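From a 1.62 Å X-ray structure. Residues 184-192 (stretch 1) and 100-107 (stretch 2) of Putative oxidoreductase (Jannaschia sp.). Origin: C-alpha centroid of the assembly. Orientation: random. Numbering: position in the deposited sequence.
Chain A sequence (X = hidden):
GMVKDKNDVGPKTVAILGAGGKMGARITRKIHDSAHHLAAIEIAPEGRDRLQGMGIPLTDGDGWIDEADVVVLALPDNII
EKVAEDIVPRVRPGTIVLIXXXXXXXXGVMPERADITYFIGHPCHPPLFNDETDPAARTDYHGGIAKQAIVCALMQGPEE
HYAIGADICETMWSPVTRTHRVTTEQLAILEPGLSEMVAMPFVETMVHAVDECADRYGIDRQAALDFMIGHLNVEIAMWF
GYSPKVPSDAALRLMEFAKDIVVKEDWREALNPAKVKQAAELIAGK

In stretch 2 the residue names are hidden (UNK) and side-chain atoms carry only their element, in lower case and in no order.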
# COMPACT_ATOMS: atom_id res chain seq x y z
N THR A 184 8.93 23.14 -11.47
CA THR A 184 9.75 22.07 -12.04
C THR A 184 10.45 21.29 -10.92
O THR A 184 10.42 20.06 -10.90
CB THR A 184 10.80 22.61 -13.01
OG1 THR A 184 10.13 23.33 -14.04
CG2 THR A 184 11.67 21.48 -13.65
N GLU A 185 11.05 22.02 -9.98
CA GLU A 185 11.77 21.35 -8.89
C GLU A 185 10.85 20.55 -7.95
O GLU A 185 11.17 19.43 -7.51
CB GLU A 185 12.60 22.35 -8.10
CG GLU A 185 13.40 21.67 -7.00
CD GLU A 185 14.43 22.59 -6.38
OE1 GLU A 185 14.07 23.36 -5.45
OE2 GLU A 185 15.61 22.54 -6.84
N GLN A 186 9.69 21.13 -7.66
CA GLN A 186 8.70 20.45 -6.85
C GLN A 186 8.24 19.16 -7.54
O GLN A 186 8.12 18.10 -6.89
CB GLN A 186 7.52 21.36 -6.55
CG GLN A 186 7.83 22.44 -5.50
CD GLN A 186 6.71 23.42 -5.33
OE1 GLN A 186 5.97 23.68 -6.28
NE2 GLN A 186 6.57 23.99 -4.13
N LEU A 187 8.04 19.20 -8.87
CA LEU A 187 7.60 18.00 -9.58
C LEU A 187 8.68 16.93 -9.50
O LEU A 187 8.38 15.75 -9.29
CB LEU A 187 7.29 18.28 -11.03
CG LEU A 187 6.12 17.49 -11.61
CD1 LEU A 187 5.81 18.05 -12.99
CD2 LEU A 187 6.31 16.00 -11.68
N ALA A 188 9.94 17.36 -9.59
CA ALA A 188 11.10 16.44 -9.50
C ALA A 188 11.18 15.79 -8.11
O ALA A 188 11.47 14.61 -7.98
CB ALA A 188 12.42 17.14 -9.84
N ILE A 189 10.87 16.57 -7.09
CA ILE A 189 10.81 16.05 -5.69
C ILE A 189 9.78 14.96 -5.56
O ILE A 189 9.94 13.97 -4.83
CB ILE A 189 10.60 17.21 -4.66
CG1 ILE A 189 11.84 18.13 -4.64
CG2 ILE A 189 10.28 16.65 -3.23
CD1 ILE A 189 11.66 19.45 -3.85
N LEU A 190 8.68 15.15 -6.28
CA LEU A 190 7.59 14.15 -6.28
C LEU A 190 8.05 12.91 -7.06
O LEU A 190 7.87 11.78 -6.61
CB LEU A 190 6.30 14.72 -6.82
CG LEU A 190 5.59 15.78 -5.98
CD1 LEU A 190 4.34 16.31 -6.72
CD2 LEU A 190 5.20 15.25 -4.61
N GLU A 191 8.64 13.13 -8.23
CA GLU A 191 9.18 12.06 -9.06
C GLU A 191 10.39 12.62 -9.81
O GLU A 191 10.23 13.51 -10.60
CB GLU A 191 8.13 11.51 -10.00
CG GLU A 191 7.60 12.47 -10.99
CD GLU A 191 8.31 12.43 -12.35
OE1 GLU A 191 9.15 11.54 -12.62
OE2 GLU A 191 8.00 13.32 -13.13
N PRO A 192 11.58 12.04 -9.60
CA PRO A 192 11.78 10.74 -8.94
C PRO A 192 11.88 10.65 -7.40
O PRO A 192 11.98 9.56 -6.87
CB PRO A 192 13.11 10.29 -9.56
CG PRO A 192 13.86 11.62 -9.76
CD PRO A 192 12.82 12.55 -10.23
N UNK A 100 6.71 14.18 -20.20
CA UNK A 100 5.85 13.39 -19.33
C UNK A 100 6.52 12.91 -18.05
O UNK A 100 6.01 12.00 -17.37
c UNK A 100 4.02 11.21 -22.17
c UNK A 100 5.34 12.17 -20.13
c UNK A 100 4.63 12.48 -21.47
c UNK A 100 3.57 13.55 -21.26
N UNK A 101 7.68 13.47 -17.75
CA UNK A 101 8.47 13.11 -16.59
C UNK A 101 9.48 14.20 -16.33
O UNK A 101 10.07 14.76 -17.25
o UNK A 101 10.71 11.73 -14.94
o UNK A 101 9.29 10.10 -15.16
c UNK A 101 9.76 11.17 -15.56
c UNK A 101 9.18 11.77 -16.84
N UNK A 102 9.63 14.55 -15.06
CA UNK A 102 10.56 15.61 -14.67
C UNK A 102 12.04 15.24 -14.73
O UNK A 102 12.87 16.10 -14.51
c UNK A 102 10.26 16.12 -13.22
N UNK A 103 12.36 13.95 -14.94
CA UNK A 103 13.75 13.53 -14.88
C UNK A 103 14.71 14.30 -15.80
O UNK A 103 15.66 14.92 -15.34
c UNK A 103 13.87 11.97 -15.11
N UNK A 104 14.47 14.24 -17.11
CA UNK A 104 15.38 14.95 -18.05
C UNK A 104 15.42 16.46 -17.80
O UNK A 104 16.48 17.06 -17.74
c UNK A 104 15.02 14.62 -19.53
N UNK A 105 14.27 17.09 -17.63
CA UNK A 105 14.20 18.51 -17.32
C UNK A 105 15.03 18.86 -16.10
O UNK A 105 15.84 19.80 -16.14
c UNK A 105 12.92 16.56 -17.86
c UNK A 105 12.71 18.68 -17.02
c UNK A 105 12.13 17.80 -18.00
N UNK A 106 14.85 18.12 -15.03
CA UNK A 106 15.55 18.46 -13.76
C UNK A 106 17.02 18.10 -13.84
O UNK A 106 17.86 18.72 -13.16
c UNK A 106 16.30 18.19 -9.08
c UNK A 106 15.06 19.73 -10.97
c UNK A 106 15.46 20.30 -9.78
c UNK A 106 15.27 18.40 -11.23
c UNK A 106 14.87 17.80 -12.54
c UNK A 106 16.07 19.53 -8.84
c UNK A 106 15.90 17.64 -10.25
o UNK A 106 16.42 20.10 -7.65
N UNK A 107 17.34 17.14 -14.68
CA UNK A 107 18.74 16.73 -14.88
C UNK A 107 19.51 17.81 -15.59
O UNK A 107 20.74 17.84 -15.57
c UNK A 107 18.85 15.45 -15.67

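Position 100 carries four side-chain carbons and no heteroatom, with the chain forking at its second carbon. Its CA-to-CB bond points away from stretch 1, and its CB, 7.6 Å from OE2 of Glu191, is its nearest side-chain atom. The branching is the mark of leucine, and the residue is Leu100. The reason for an apolar residue here must be sought outside this contact.

Position 101 has two side-chain carbons, the second bearing two oxygens, which lie 2.8 and 2.9 Å from OE1 of Glu191. This short carboxylate is Asp101. The nearer oxygen, OD1, also accepts a hydrogen bond from the backbone N of residue 103 at 2.8 Å, capping the turn that leads into the helix. Aspartate suits such a place because its short chain can fold back onto a nearby free amide. The approaches of OD1 and OD2 to Glu191 are between acceptors of like charge. If both groups are ionized, the crowding is unfavorable; a shared proton would relieve it, but the coordinates do not settle the matter.

At position 102 there is a single side-chain carbon, CB, which points toward stretch 1 and lies 3.8 Å from CA of Ala188, 4.1 Å from CB of Ala188 and 4.2 Å from CD2 of Leu187. The residue is alanine, Ala102. With the CA atoms of Ala102 and Ala188 only 5.3 Å apart, the small methyl group fits the close packing of the two backbones. The backbone N of Ala102 donates a nearly straight hydrogen bond (175°) to OE2 of Glu191, at 2.8 Å.

Position 103 again has one carbon; its CB points sideways and stays 5.0 Å from CD of Pro192. This is Ala103, whose clearest role is to offer its N to the Asp101 cap. Position 104, also with a single carbon, is buried but out of reach of stretch 1; it is Ala104.

Three carbons at position 105 close a ring onto the backbone N. The CB points toward stretch 1, but the ring stands just outside close contact. The closed ring identifies Pro105. Proline lacks an amide hydrogen, a small cost near the start of a helix, where a backbone amide has no partner within the helix to lose.

Position 106 shows one carbon followed by a six-carbon ring bearing an oxygen. CB of Ala188 sits over one ring face, 3.7 Å from the centroid and 25° off the normal, in a CH-pi contact, and at the ring edge the oxygen lies 2.7 Å from OE2 of Glu185. The residue is Tyr106, and its OH donates a hydrogen bond to that OE2. Tyrosine thus supplies both a flat apolar face and a polar tip. The last position, 107, has one carbon, out of reach of stretch 1, and is Ala107.

The contact works by placing small residues between polar anchors. Ala188 packs against Ala102 and Tyr106, while Glu185 and Glu191, one turn to each side of it along the sequence, accept hydrogen bonds from the tyrosine hydroxyl and the backbone N of Ala102, respectively.

Stretch 2, residues 100-107: LDAAAPYA
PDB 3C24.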